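Local coordinates for CYTH domain-containing protein (Pyrococcus furiosus, PDB 1YEM) that is of unknown function but, as a closed-barrel CYTH family member, probably binds triphosphate-bearing substrates and metal ions in its tunnel, at residues 11-16 / 146-151; 17-22 / 122-127; 36-41 / 56-61; 46-51 / 164-169; 63-68 / 81-86. All blocks are in the same frame, centred on the assembly; numbering follows the deposited sequence.

Contact 1. Residues 11-16 / 146-151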
# COMPACT_ATOMS: atom_id res chain seq x y z
N VAL B 11 4.41 22.32 5.93
CA VAL B 11 5.23 23.04 6.89
C VAL B 11 4.59 22.84 8.26
O VAL B 11 3.38 22.97 8.43
CB VAL B 11 5.38 24.55 6.56
CG1 VAL B 11 6.31 25.23 7.55
CG2 VAL B 11 5.89 24.73 5.13
N GLU B 12 5.41 22.52 9.24
CA GLU B 12 4.92 22.03 10.49
C GLU B 12 5.91 22.34 11.59
O GLU B 12 7.11 22.20 11.39
CB GLU B 12 4.72 20.53 10.37
CG GLU B 12 4.22 19.83 11.60
CD GLU B 12 4.54 18.33 11.58
OE1 GLU B 12 4.58 17.73 10.45
OE2 GLU B 12 4.75 17.77 12.69
N ILE B 13 5.41 22.77 12.75
CA ILE B 13 6.24 22.93 13.93
C ILE B 13 5.56 22.24 15.12
O ILE B 13 4.36 22.37 15.34
CB ILE B 13 6.53 24.43 14.25
CG1 ILE B 13 6.99 25.17 12.97
CG2 ILE B 13 7.59 24.56 15.36
CD1 ILE B 13 7.37 26.68 13.18
N LYS B 14 6.35 21.50 15.89
CA LYS B 14 5.84 20.67 16.98
C LYS B 14 6.22 21.28 18.34
O LYS B 14 7.36 21.64 18.57
CB LYS B 14 6.46 19.27 16.88
CG LYS B 14 6.04 18.27 17.94
CD LYS B 14 7.07 17.10 18.02
CE LYS B 14 7.19 16.29 16.71
NZ LYS B 14 5.84 16.02 16.20
N PHE B 15 5.24 21.35 19.24
CA PHE B 15 5.44 21.96 20.54
C PHE B 15 5.10 20.97 21.63
O PHE B 15 4.07 20.35 21.58
CB PHE B 15 4.56 23.21 20.67
CG PHE B 15 4.94 24.31 19.75
CD1 PHE B 15 4.47 24.33 18.45
CD2 PHE B 15 5.78 25.34 20.18
CE1 PHE B 15 4.83 25.36 17.58
CE2 PHE B 15 6.15 26.37 19.33
CZ PHE B 15 5.66 26.39 18.03
N LYS B 16 6.00 20.86 22.61
CA LYS B 16 5.74 20.15 23.86
C LYS B 16 4.62 20.85 24.61
O LYS B 16 4.65 22.07 24.76
CB LYS B 16 6.97 20.16 24.76
CG LYS B 16 8.18 19.49 24.19
CD LYS B 16 9.38 19.64 25.11
CE LYS B 16 10.70 19.52 24.34
NZ LYS B 16 11.90 19.81 25.18
N GLU B 146 5.43 31.81 9.48
CA GLU B 146 4.95 33.02 10.13
C GLU B 146 3.53 32.84 10.67
O GLU B 146 3.25 33.21 11.80
CB GLU B 146 5.00 34.22 9.18
CG GLU B 146 6.39 34.80 9.01
CD GLU B 146 6.39 36.03 8.13
OE1 GLU B 146 6.18 35.90 6.92
OE2 GLU B 146 6.57 37.14 8.67
N LYS B 147 2.65 32.26 9.86
CA LYS B 147 1.31 31.89 10.30
C LYS B 147 1.33 30.94 11.51
O LYS B 147 0.61 31.16 12.50
CB LYS B 147 0.52 31.23 9.17
CG LYS B 147 0.22 32.15 8.00
CD LYS B 147 -0.67 31.45 6.97
CE LYS B 147 -0.93 32.36 5.74
N ILE B 148 2.16 29.90 11.43
CA ILE B 148 2.30 28.93 12.50
C ILE B 148 2.78 29.60 13.79
O ILE B 148 2.29 29.31 14.86
CB ILE B 148 3.28 27.77 12.10
CG1 ILE B 148 2.61 26.86 11.05
CG2 ILE B 148 3.71 26.93 13.32
CD1 ILE B 148 3.61 26.07 10.23
N TRP B 149 3.74 30.49 13.68
CA TRP B 149 4.27 31.16 14.85
C TRP B 149 3.26 32.13 15.46
O TRP B 149 3.20 32.25 16.69
CB TRP B 149 5.62 31.84 14.55
CG TRP B 149 6.77 30.91 14.76
CD1 TRP B 149 7.61 30.39 13.80
CD2 TRP B 149 7.17 30.33 16.00
NE1 TRP B 149 8.53 29.54 14.39
CE2 TRP B 149 8.27 29.49 15.74
CE3 TRP B 149 6.71 30.45 17.32
CZ2 TRP B 149 8.91 28.78 16.74
CZ3 TRP B 149 7.35 29.74 18.32
CH2 TRP B 149 8.43 28.92 18.02
N GLU B 150 2.47 32.78 14.62
CA GLU B 150 1.37 33.63 15.09
C GLU B 150 0.37 32.82 15.90
O GLU B 150 -0.05 33.23 16.97
CB GLU B 150 0.65 34.33 13.92
CG GLU B 150 -0.33 35.44 14.42
CD GLU B 150 -1.11 36.10 13.33
OE1 GLU B 150 -1.10 35.63 12.18
OE2 GLU B 150 -1.76 37.12 13.64
N VAL B 151 -0.02 31.65 15.38
CA VAL B 151 -0.94 30.76 16.10
C VAL B 151 -0.31 30.30 17.43
O VAL B 151 -0.95 30.36 18.48
CB VAL B 151 -1.35 29.54 15.25
CG1 VAL B 151 -2.14 28.52 16.10
CG2 VAL B 151 -2.18 30.00 14.08
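Lys14 NZ is the best-held polar atom here, gripped three ways: a salt bridge to Asp133 OD1, a probable hydrogen bond to Tyr167 OH and a cation-pi contact with the Tyr167 ring. Lys14 and Glu12 lie on the face of strand 10-17 turned away from helix 141-154, while Val11, Ile13 and Phe15 point toward the helix and make an apolar seam. Its middle is Ile13. With CG1 beside the backbone N (chi1 -47°) and the chain then extended, CD1 reaches across to Ile148 CG2 at 3.7 Å. The same methyl comes to 3.3 Å from Trp149 NE1, so the isoleucine tip fits between the two helix side chains. Two residues earlier on the strand, Val11 CG1 sits 3.9 Å from Ile148 CD1. Phe15 and Trp149 form an offset T-shaped pair with planes 87° apart: the Phe15 edge, through CE2 and CZ, meets the face of the indole six-membered ring, CE2 lying 3.7 Å from CH2. Glu10, Glu12 and Lys14 spell the ExExK signature of CYTH proteins, whose charged residues typically line the tunnel. The strand thus splits its chemistry: its apolar face packs against the helix, leaving the charged face for what is probably the binding side.

Contact 2. Residues 17-22 / 122-127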
# COMPACT_ATOMS: atom_id res chain seq x y z
N ILE B 17 3.64 20.08 25.07
CA ILE B 17 2.54 20.61 25.88
C ILE B 17 2.20 19.67 27.03
O ILE B 17 2.68 18.54 27.08
CB ILE B 17 1.26 20.81 25.04
CG1 ILE B 17 0.76 19.48 24.45
CG2 ILE B 17 1.50 21.83 23.94
CD1 ILE B 17 -0.69 19.47 24.08
N LYS B 18 1.40 20.15 27.97
CA LYS B 18 0.69 19.27 28.90
C LYS B 18 -0.71 19.32 28.39
O LYS B 18 -1.29 20.40 28.32
CB LYS B 18 0.76 19.77 30.34
N LEU B 19 -1.25 18.18 27.98
CA LEU B 19 -2.51 18.15 27.25
C LEU B 19 -3.62 18.90 28.00
O LEU B 19 -4.48 19.53 27.39
CB LEU B 19 -2.94 16.71 26.97
CG LEU B 19 -4.32 16.50 26.35
CD1 LEU B 19 -4.41 17.15 24.99
CD2 LEU B 19 -4.66 15.01 26.24
N GLU B 20 -3.58 18.82 29.32
CA GLU B 20 -4.65 19.33 30.17
C GLU B 20 -4.67 20.87 30.10
O GLU B 20 -5.60 21.45 29.53
CB GLU B 20 -4.50 18.79 31.61
CG GLU B 20 -4.66 17.22 31.74
CD GLU B 20 -3.41 16.39 31.31
OE1 GLU B 20 -2.33 16.96 31.05
OE2 GLU B 20 -3.51 15.16 31.24
N ASP B 21 -3.62 21.51 30.64
CA ASP B 21 -3.40 22.97 30.43
C ASP B 21 -3.82 23.41 29.03
O ASP B 21 -4.61 24.36 28.87
CB ASP B 21 -1.92 23.35 30.60
CG ASP B 21 -1.33 22.91 31.92
OD1 ASP B 21 -0.31 23.49 32.35
OD2 ASP B 21 -1.87 21.97 32.52
N PHE B 22 -3.30 22.72 28.01
CA PHE B 22 -3.45 23.15 26.63
C PHE B 22 -4.87 23.06 26.11
O PHE B 22 -5.27 23.87 25.27
CB PHE B 22 -2.52 22.36 25.70
CG PHE B 22 -2.56 22.84 24.29
CD1 PHE B 22 -3.36 22.21 23.34
CD2 PHE B 22 -1.83 23.96 23.91
CE1 PHE B 22 -3.41 22.67 22.04
CE2 PHE B 22 -1.88 24.43 22.61
CZ PHE B 22 -2.67 23.78 21.67
N VAL B 122 -3.33 17.77 18.05
CA VAL B 122 -3.04 17.50 19.44
C VAL B 122 -2.75 16.00 19.60
O VAL B 122 -3.62 15.17 19.39
CB VAL B 122 -4.21 17.94 20.34
CG1 VAL B 122 -3.83 17.85 21.79
CG2 VAL B 122 -4.64 19.38 19.97
N ASN B 123 -1.51 15.68 19.97
CA ASN B 123 -1.03 14.31 20.08
C ASN B 123 -0.67 13.90 21.49
O ASN B 123 0.11 14.57 22.18
CB ASN B 123 0.20 14.13 19.20
CG ASN B 123 -0.10 14.35 17.77
OD1 ASN B 123 -0.42 13.42 17.07
ND2 ASN B 123 -0.03 15.59 17.32
N ARG B 124 -1.22 12.76 21.91
CA ARG B 124 -0.81 12.10 23.13
C ARG B 124 -0.12 10.80 22.73
O ARG B 124 -0.76 9.86 22.26
CB ARG B 124 -2.02 11.85 24.02
CG ARG B 124 -1.75 10.97 25.19
CD ARG B 124 -2.70 11.27 26.33
NE ARG B 124 -2.16 12.30 27.23
CZ ARG B 124 -2.75 12.70 28.34
NH1 ARG B 124 -3.90 12.18 28.70
NH2 ARG B 124 -2.18 13.63 29.09
N VAL B 125 1.18 10.77 22.91
CA VAL B 125 2.04 9.75 22.34
C VAL B 125 2.56 8.85 23.46
O VAL B 125 3.31 9.31 24.34
CB VAL B 125 3.22 10.41 21.58
CG1 VAL B 125 4.09 9.36 20.89
CG2 VAL B 125 2.69 11.44 20.55
N GLU B 126 2.13 7.59 23.42
CA GLU B 126 2.52 6.59 24.42
C GLU B 126 4.04 6.56 24.65
O GLU B 126 4.81 6.44 23.70
CB GLU B 126 2.08 5.19 23.99
CG GLU B 126 0.65 4.83 24.34
CD GLU B 126 0.37 3.35 24.17
OE1 GLU B 126 -0.81 2.97 24.07
OE2 GLU B 126 1.34 2.54 24.11
N GLY B 127 4.45 6.69 25.91
CA GLY B 127 5.85 6.60 26.29
C GLY B 127 6.69 7.83 26.02
O GLY B 127 7.86 7.85 26.37
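The tip of Arg124 meets Glu20 in a salt bridge: NH2 donates to OE2 over 3.0 Å at 159°. The carboxylate oxygen lies close to the guanidinium plane, at its edge, but is approached from above its own plane, and the two flat groups are 47° apart. Leu19 CD2 sits over the centre of one guanidinium face, 3.7 Å from CZ. The other branch, CD1, meets Val122 CG1 at 3.3 Å, tighter than usual van der Waals contact. Phe22 CE1 and Ile17 CD1 flank the valine more loosely. Leu19 can straddle both partners because its CG is anti to the backbone N. Bends at chi2 of Glu20 and chi3 of Arg124 bring the charges together. Farther out, Asp130 OD1 forms a second salt bridge with Arg124 NH2 and a hydrogen bond with Leu19 N, tying the arginine to the helix start, where Lys18 is the N-cap. The arrangement packs helix 19-29 on the outer face of strand 118-125 in the closed antiparallel barrel of the CYTH fold.

Contact 3. Residues 36-41 / 56-61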
# COMPACT_ATOMS: atom_id res chain seq x y z
N TYR B 36 -10.71 12.54 15.19
CA TYR B 36 -10.00 11.86 16.26
C TYR B 36 -9.48 10.53 15.73
O TYR B 36 -10.24 9.77 15.10
CB TYR B 36 -10.95 11.64 17.45
CG TYR B 36 -10.39 10.73 18.50
CD1 TYR B 36 -9.36 11.15 19.33
CD2 TYR B 36 -10.87 9.42 18.66
CE1 TYR B 36 -8.83 10.31 20.30
CE2 TYR B 36 -10.36 8.57 19.63
CZ TYR B 36 -9.33 9.02 20.45
OH TYR B 36 -8.81 8.20 21.42
N GLU B 37 -8.22 10.23 16.00
CA GLU B 37 -7.61 9.01 15.51
C GLU B 37 -6.77 8.36 16.57
O GLU B 37 -5.91 9.01 17.15
CB GLU B 37 -6.70 9.31 14.32
CG GLU B 37 -7.45 9.77 13.08
CD GLU B 37 -6.58 9.77 11.81
OE1 GLU B 37 -7.13 10.13 10.74
OE2 GLU B 37 -5.38 9.42 11.87
N GLU B 38 -7.02 7.07 16.80
CA GLU B 38 -6.10 6.24 17.57
C GLU B 38 -5.19 5.55 16.58
O GLU B 38 -5.60 4.64 15.88
CB GLU B 38 -6.87 5.21 18.41
CG GLU B 38 -7.82 5.84 19.41
CD GLU B 38 -8.84 4.85 19.96
OE1 GLU B 38 -9.81 5.30 20.63
OE2 GLU B 38 -8.69 3.64 19.72
N GLN B 39 -3.94 5.99 16.53
CA GLN B 39 -3.02 5.59 15.48
C GLN B 39 -1.96 4.65 15.98
O GLN B 39 -1.46 4.81 17.08
CB GLN B 39 -2.32 6.81 14.87
CG GLN B 39 -3.26 7.88 14.35
CD GLN B 39 -2.54 9.17 14.02
OE1 GLN B 39 -1.50 9.46 14.59
NE2 GLN B 39 -3.09 9.94 13.12
N GLU B 40 -1.62 3.68 15.15
CA GLU B 40 -0.45 2.85 15.34
C GLU B 40 0.41 2.99 14.10
O GLU B 40 -0.05 2.72 12.99
CB GLU B 40 -0.84 1.39 15.55
CG GLU B 40 0.37 0.52 15.86
CD GLU B 40 0.06 -0.97 15.88
OE1 GLU B 40 1.03 -1.76 15.88
OE2 GLU B 40 -1.13 -1.35 15.89
N ASP B 41 1.64 3.43 14.29
CA ASP B 41 2.53 3.73 13.19
C ASP B 41 3.70 2.81 13.27
O ASP B 41 4.36 2.75 14.29
CB ASP B 41 3.02 5.17 13.27
CG ASP B 41 1.93 6.17 13.02
OD1 ASP B 41 2.22 7.36 13.17
OD2 ASP B 41 0.80 5.78 12.68
N GLY B 56 -2.10 2.36 11.07
CA GLY B 56 -3.45 1.86 11.30
C GLY B 56 -4.22 2.77 12.24
O GLY B 56 -3.67 3.26 13.20
N VAL B 57 -5.49 3.03 11.93
CA VAL B 57 -6.34 3.89 12.74
C VAL B 57 -7.50 3.03 13.29
O VAL B 57 -8.56 2.90 12.66
CB VAL B 57 -6.90 5.11 11.94
CG1 VAL B 57 -7.69 6.03 12.86
CG2 VAL B 57 -5.78 5.88 11.26
N HIS B 58 -7.27 2.46 14.48
CA HIS B 58 -8.18 1.49 15.11
C HIS B 58 -9.63 1.94 15.15
O HIS B 58 -10.51 1.23 14.68
CB HIS B 58 -7.71 1.19 16.54
CG HIS B 58 -8.52 0.13 17.23
ND1 HIS B 58 -9.32 0.39 18.33
CD2 HIS B 58 -8.68 -1.19 16.96
CE1 HIS B 58 -9.92 -0.72 18.71
NE2 HIS B 58 -9.56 -1.69 17.89
N ASN B 59 -9.87 3.12 15.69
CA ASN B 59 -11.24 3.61 15.84
C ASN B 59 -12.00 3.81 14.53
O ASN B 59 -13.21 3.77 14.52
CB ASN B 59 -11.28 4.92 16.67
CG ASN B 59 -10.51 6.05 16.03
OD1 ASN B 59 -9.32 5.91 15.73
ND2 ASN B 59 -11.18 7.15 15.80
N LEU B 60 -11.29 4.06 13.43
CA LEU B 60 -11.96 4.31 12.14
C LEU B 60 -11.88 3.13 11.18
O LEU B 60 -12.53 3.15 10.14
CB LEU B 60 -11.38 5.55 11.47
CG LEU B 60 -11.63 6.86 12.20
CD1 LEU B 60 -10.97 8.03 11.47
CD2 LEU B 60 -13.13 7.12 12.38
N LYS B 61 -11.12 2.09 11.55
CA LYS B 61 -10.85 0.96 10.66
C LYS B 61 -10.27 1.44 9.32
O LYS B 61 -10.66 0.95 8.25
CB LYS B 61 -12.12 0.09 10.44
CG LYS B 61 -12.55 -0.74 11.68
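The His58 imidazole has Glu38 OE2 at its edge, near the ring plane and 3.6 Å from ND1; the carboxylate lies 20° from that plane and runs alongside. The Tyr36 ring meets Trp111 of strand 102-115, and its CD2 comes within 3.7 Å of Asn59 ND2. The Asn59 amide is the busiest flat group: ND2 donates to Tyr36 O at 2.9 Å, with the acceptor near the amide plane, while OD1 takes Glu38 N at 2.8 Å in an almost straight bond (178°). Asn59 places CG in the crowded position between N and carbonyl carbon (chi1 61°), so one amide bridges Tyr36 O and Glu38 N, although in each bond the donor stands above the carbonyl plane. This happens where the hairpin of strands 32-44 and 50-57 ends its regular pairing: Glu40 and Gly56 form an antiparallel hydrogen-bonded pair, Gln39 and Val57 a non-hydrogen-bonded one, and His58 N to Glu38 O is already weak. On the face carrying Glu37, Gln39 and Val57, Gln39 NE2 donates to Glu37 OE2 at 2.7 Å, which steadies the carboxylate beside Val57 CG2, 3.6 Å from OE2. On the other face Tyr36 OH reaches the anti lone pair of Glu38 OE1.

Contact 4. Residues 46-51 / 164-169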
# COMPACT_ATOMS: atom_id res chain seq x y z
N VAL B 46 14.91 3.26 6.40
CA VAL B 46 15.27 3.70 5.07
C VAL B 46 16.32 4.79 5.25
O VAL B 46 16.37 5.41 6.30
CB VAL B 46 14.03 4.25 4.27
CG1 VAL B 46 13.21 3.11 3.69
CG2 VAL B 46 13.14 5.17 5.16
N PRO B 47 17.17 5.00 4.25
CA PRO B 47 18.12 6.10 4.41
C PRO B 47 17.43 7.45 4.52
O PRO B 47 16.49 7.71 3.79
CB PRO B 47 18.97 6.03 3.11
CG PRO B 47 18.15 5.26 2.14
CD PRO B 47 17.34 4.29 2.97
N ARG B 48 17.91 8.30 5.43
CA ARG B 48 17.52 9.71 5.43
C ARG B 48 17.80 10.25 4.03
O ARG B 48 18.69 9.74 3.37
CB ARG B 48 18.32 10.50 6.47
CG ARG B 48 17.94 10.18 7.94
CD ARG B 48 16.57 10.78 8.35
NE ARG B 48 16.36 10.68 9.79
CZ ARG B 48 15.93 9.59 10.44
NH1 ARG B 48 15.64 8.48 9.78
NH2 ARG B 48 15.79 9.61 11.77
N PRO B 49 17.03 11.24 3.56
CA PRO B 49 15.97 11.98 4.25
C PRO B 49 14.55 11.38 4.08
O PRO B 49 13.57 12.10 4.17
CB PRO B 49 16.04 13.35 3.57
CG PRO B 49 16.35 13.00 2.12
CD PRO B 49 17.18 11.71 2.17
N LYS B 50 14.47 10.06 3.86
CA LYS B 50 13.20 9.40 3.56
C LYS B 50 12.53 8.95 4.83
O LYS B 50 13.19 8.66 5.82
CB LYS B 50 13.42 8.16 2.69
CG LYS B 50 14.12 8.39 1.36
CD LYS B 50 14.54 7.03 0.75
CE LYS B 50 14.99 7.14 -0.70
NZ LYS B 50 16.36 7.71 -0.83
N LEU B 51 11.20 8.87 4.79
CA LEU B 51 10.45 8.16 5.82
C LEU B 51 9.45 7.24 5.16
O LEU B 51 8.94 7.54 4.06
CB LEU B 51 9.71 9.12 6.73
CG LEU B 51 10.56 10.08 7.55
CD1 LEU B 51 9.70 11.21 8.09
CD2 LEU B 51 11.28 9.32 8.68
N PRO B 164 12.20 19.75 18.13
CA PRO B 164 12.72 19.56 16.77
C PRO B 164 12.79 18.10 16.30
O PRO B 164 12.82 17.85 15.10
CB PRO B 164 14.12 20.20 16.84
CG PRO B 164 14.52 20.10 18.28
CD PRO B 164 13.26 20.11 19.09
N ARG B 165 12.80 17.14 17.23
CA ARG B 165 12.95 15.72 16.86
C ARG B 165 11.64 15.10 16.35
O ARG B 165 10.55 15.42 16.82
CB ARG B 165 13.48 14.88 18.04
CG ARG B 165 14.80 15.37 18.70
CD ARG B 165 15.86 15.84 17.67
N LEU B 166 11.78 14.20 15.38
CA LEU B 166 10.69 13.34 14.93
C LEU B 166 10.29 12.42 16.07
O LEU B 166 11.11 12.10 16.91
CB LEU B 166 11.17 12.47 13.75
CG LEU B 166 11.71 13.19 12.52
CD1 LEU B 166 12.32 12.20 11.56
CD2 LEU B 166 10.61 13.99 11.84
N TYR B 167 9.03 11.99 16.08
CA TYR B 167 8.57 10.99 17.03
C TYR B 167 9.40 9.70 16.93
O TYR B 167 9.59 8.99 17.91
CB TYR B 167 7.09 10.64 16.78
CG TYR B 167 6.13 11.75 17.09
CD1 TYR B 167 5.11 12.07 16.19
CD2 TYR B 167 6.23 12.50 18.28
CE1 TYR B 167 4.21 13.11 16.45
CE2 TYR B 167 5.33 13.53 18.55
CZ TYR B 167 4.32 13.83 17.62
OH TYR B 167 3.41 14.85 17.86
N LEU B 168 9.84 9.40 15.70
CA LEU B 168 10.69 8.26 15.39
C LEU B 168 12.01 8.38 16.13
O LEU B 168 12.48 7.42 16.72
CB LEU B 168 10.93 8.20 13.86
CG LEU B 168 11.90 7.13 13.34
CD1 LEU B 168 11.37 5.75 13.70
CD2 LEU B 168 12.11 7.25 11.86
N GLU B 169 12.61 9.56 16.06
CA GLU B 169 13.85 9.86 16.77
C GLU B 169 13.66 9.79 18.30
O GLU B 169 14.51 9.26 19.01
CB GLU B 169 14.38 11.25 16.36
CG GLU B 169 15.12 11.29 14.98
CD GLU B 169 15.21 12.71 14.37
OE1 GLU B 169 15.87 12.89 13.29
OE2 GLU B 169 14.61 13.64 14.94
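Leu51 and Leu168 run antiparallel past one another, meeting at their CD2 methyls 3.9 Å apart. Leu51 CD2 also meets Leu166 CD1 at 4.2 Å, so one methyl is shared between two leucines at the start of helix 167-173. Arg48 lies over this patch, its chain bent at chi2, with Leu166 CD1 over one face of its guanidinium. Glu169 comes to the guanidinium edge instead, the planes 39° apart, but NH2 to OE1 is a long salt bridge of 3.6 Å. The other oxygen is better held: Leu166 N donates to Glu169 OE2 at 2.9 Å, the half of a capping box that runs from the third helical residue back to the N-cap. An alanine at Glu169 would remove this acceptor and the long ion pair to Arg48, and would probably loosen the helix start. Val46 and Lys50 pack on Leu98 and Arg97 of the second subunit. Tyr167 packs on Lys108 and Leu168 on Gln103 and Ala104, placing the C-terminal helix against the inner wall of the CYTH barrel.

Contact 5. Residues 63-68 / 81-86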
# COMPACT_ATOMS: atom_id res chain seq x y z
N TYR B 63 -6.50 2.49 7.20
CA TYR B 63 -5.06 2.16 7.16
C TYR B 63 -4.40 2.88 6.00
O TYR B 63 -5.01 3.09 4.97
CB TYR B 63 -4.86 0.64 7.06
CG TYR B 63 -5.83 -0.09 7.92
CD1 TYR B 63 -5.60 -0.25 9.28
CD2 TYR B 63 -7.03 -0.57 7.39
CE1 TYR B 63 -6.52 -0.90 10.10
CE2 TYR B 63 -7.96 -1.22 8.20
CZ TYR B 63 -7.70 -1.38 9.56
OH TYR B 63 -8.61 -2.03 10.36
N TYR B 64 -3.15 3.28 6.20
CA TYR B 64 -2.46 4.13 5.27
C TYR B 64 -1.04 3.72 5.13
O TYR B 64 -0.47 3.18 6.04
CB TYR B 64 -2.49 5.59 5.74
CG TYR B 64 -3.89 6.08 5.95
CD1 TYR B 64 -4.53 5.89 7.17
CD2 TYR B 64 -4.58 6.70 4.91
CE1 TYR B 64 -5.83 6.32 7.36
CE2 TYR B 64 -5.89 7.14 5.09
CZ TYR B 64 -6.51 6.94 6.32
OH TYR B 64 -7.80 7.35 6.52
N LEU B 65 -0.50 3.98 3.96
CA LEU B 65 0.91 3.85 3.69
C LEU B 65 1.39 5.25 3.38
O LEU B 65 0.81 5.94 2.54
CB LEU B 65 1.14 2.93 2.50
CG LEU B 65 2.60 2.60 2.17
CD1 LEU B 65 2.71 1.23 1.50
CD2 LEU B 65 3.24 3.68 1.28
N THR B 66 2.44 5.68 4.07
CA THR B 66 2.95 7.04 3.92
C THR B 66 4.45 7.04 3.64
O THR B 66 5.21 6.34 4.29
CB THR B 66 2.68 7.87 5.19
OG1 THR B 66 1.28 7.82 5.51
CG2 THR B 66 3.10 9.33 5.00
N PHE B 67 4.85 7.82 2.64
CA PHE B 67 6.25 8.07 2.36
C PHE B 67 6.49 9.57 2.48
O PHE B 67 5.70 10.35 1.97
CB PHE B 67 6.63 7.59 0.95
CG PHE B 67 7.96 8.09 0.48
CD1 PHE B 67 9.12 7.38 0.74
CD2 PHE B 67 8.06 9.30 -0.21
CE1 PHE B 67 10.36 7.87 0.33
CE2 PHE B 67 9.29 9.78 -0.62
CZ PHE B 67 10.43 9.07 -0.36
N LYS B 68 7.56 9.97 3.17
CA LYS B 68 7.95 11.38 3.24
C LYS B 68 9.41 11.60 2.87
O LYS B 68 10.25 10.75 3.11
CB LYS B 68 7.74 11.95 4.66
CG LYS B 68 6.33 12.00 5.14
CD LYS B 68 6.24 12.82 6.41
CE LYS B 68 4.90 12.67 7.11
NZ LYS B 68 4.90 13.40 8.40
N VAL B 81 3.87 11.58 0.25
CA VAL B 81 2.93 10.83 -0.59
C VAL B 81 2.25 9.77 0.28
O VAL B 81 2.94 8.96 0.91
CB VAL B 81 3.62 10.10 -1.78
CG1 VAL B 81 2.56 9.56 -2.74
CG2 VAL B 81 4.55 11.01 -2.52
N GLU B 82 0.93 9.78 0.32
CA GLU B 82 0.21 8.74 1.03
C GLU B 82 -1.11 8.32 0.38
O GLU B 82 -1.72 9.06 -0.39
CB GLU B 82 0.01 9.14 2.50
CG GLU B 82 -1.27 9.85 2.82
CD GLU B 82 -1.46 10.04 4.33
OE1 GLU B 82 -0.50 9.80 5.11
OE2 GLU B 82 -2.59 10.42 4.73
N PHE B 83 -1.51 7.10 0.68
CA PHE B 83 -2.76 6.56 0.19
C PHE B 83 -3.23 5.52 1.16
O PHE B 83 -2.46 4.97 1.96
CB PHE B 83 -2.58 5.94 -1.22
CG PHE B 83 -1.44 4.96 -1.32
CD1 PHE B 83 -1.65 3.62 -1.12
CD2 PHE B 83 -0.16 5.40 -1.61
CE1 PHE B 83 -0.58 2.71 -1.19
CE2 PHE B 83 0.90 4.50 -1.71
CZ PHE B 83 0.68 3.16 -1.49
N GLU B 84 -4.51 5.25 1.09
CA GLU B 84 -5.14 4.27 1.92
C GLU B 84 -4.79 2.87 1.43
O GLU B 84 -4.57 2.64 0.23
CB GLU B 84 -6.65 4.45 1.87
CG GLU B 84 -7.37 3.90 3.06
CD GLU B 84 -8.83 4.29 3.08
OE1 GLU B 84 -9.17 5.36 2.52
OE2 GLU B 84 -9.63 3.54 3.68
N ILE B 85 -4.73 1.94 2.38
CA ILE B 85 -4.57 0.53 2.09
C ILE B 85 -5.68 -0.25 2.79
O ILE B 85 -6.30 0.24 3.75
CB ILE B 85 -3.17 0.00 2.48
CG1 ILE B 85 -3.00 0.03 4.00
CG2 ILE B 85 -2.10 0.82 1.77
CD1 ILE B 85 -1.57 -0.19 4.49
N GLY B 86 -5.92 -1.47 2.32
CA GLY B 86 -7.01 -2.29 2.82
C GLY B 86 -6.62 -3.13 4.02
O GLY B 86 -7.49 -3.56 4.74
O HOH W 1 -8.43 1.49 4.90
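Phe83 holds CG in the crowded position between backbone N and carbonyl carbon (chi1 51°), which folds its ring back beneath Leu65; with Leu65 CG anti to its own N, CB stands over the ring face and CD2 comes to 3.8 Å from CZ. Ile85 takes the same kind of turn (chi1 67°) and lays CG1 3.6 Å from Tyr63 CB and CG2 beside Leu65 CB. On the opposite face, Thr66 places OG1 beside its backbone N. Glu82, with chi1 at an unusual 92°, runs alongside it, so that OG1 donates to OE1 at 2.7 Å from above the carboxylate plane. A valine at Thr66 would lack this donor and probably leave the Glu82 carboxylate less fixed. The backbone pairs antiparallel, best at Phe67 and Val81, where both N-to-O bonds measure 2.8 Å. At the far end Tyr63 N gives its hydrogen to a water that donates to Glu84 OE2 and Ile85 O, both at 2.7 Å, bridging the strands. The face of Leu65, Phe67, Val81 and Phe83 packs on the second subunit, Leu65 meeting its Val94 and Phe83 its Ala91; that subunit also bonds to the backbone of Glu84 and Gly86. The other face is polar and charged: the closeness of Glu80 and Glu82 may raise a carboxylate's proton affinity or draw in a cation, partly offset by Lys68 and Arg53.

Overall arrangement
All five contacts belong to one closed antiparallel barrel. Contacts 3 and 5 build its wall from successive hairpins and touch through Gly56 CA and Tyr63 CD1, 3.6 Å apart, their centres about 13 Å from each other. Contacts 1 and 2 dress the outside with helices 141-154 and 19-29, on adjoining segments with centres about 16 Å apart. Contact 4 brings the C-terminal helix to the inner wall: Tyr167 reaches Lys14 of contact 1, with NZ to OH at 3.2 Å, and packs on Asn123 and Val125 of contact 2, while Leu51 continues the sheet to Lys68 of contact 5. The charged interior so enclosed probably forms the triphosphate tunnel, and contacts 4 and 5 both meet the second subunit.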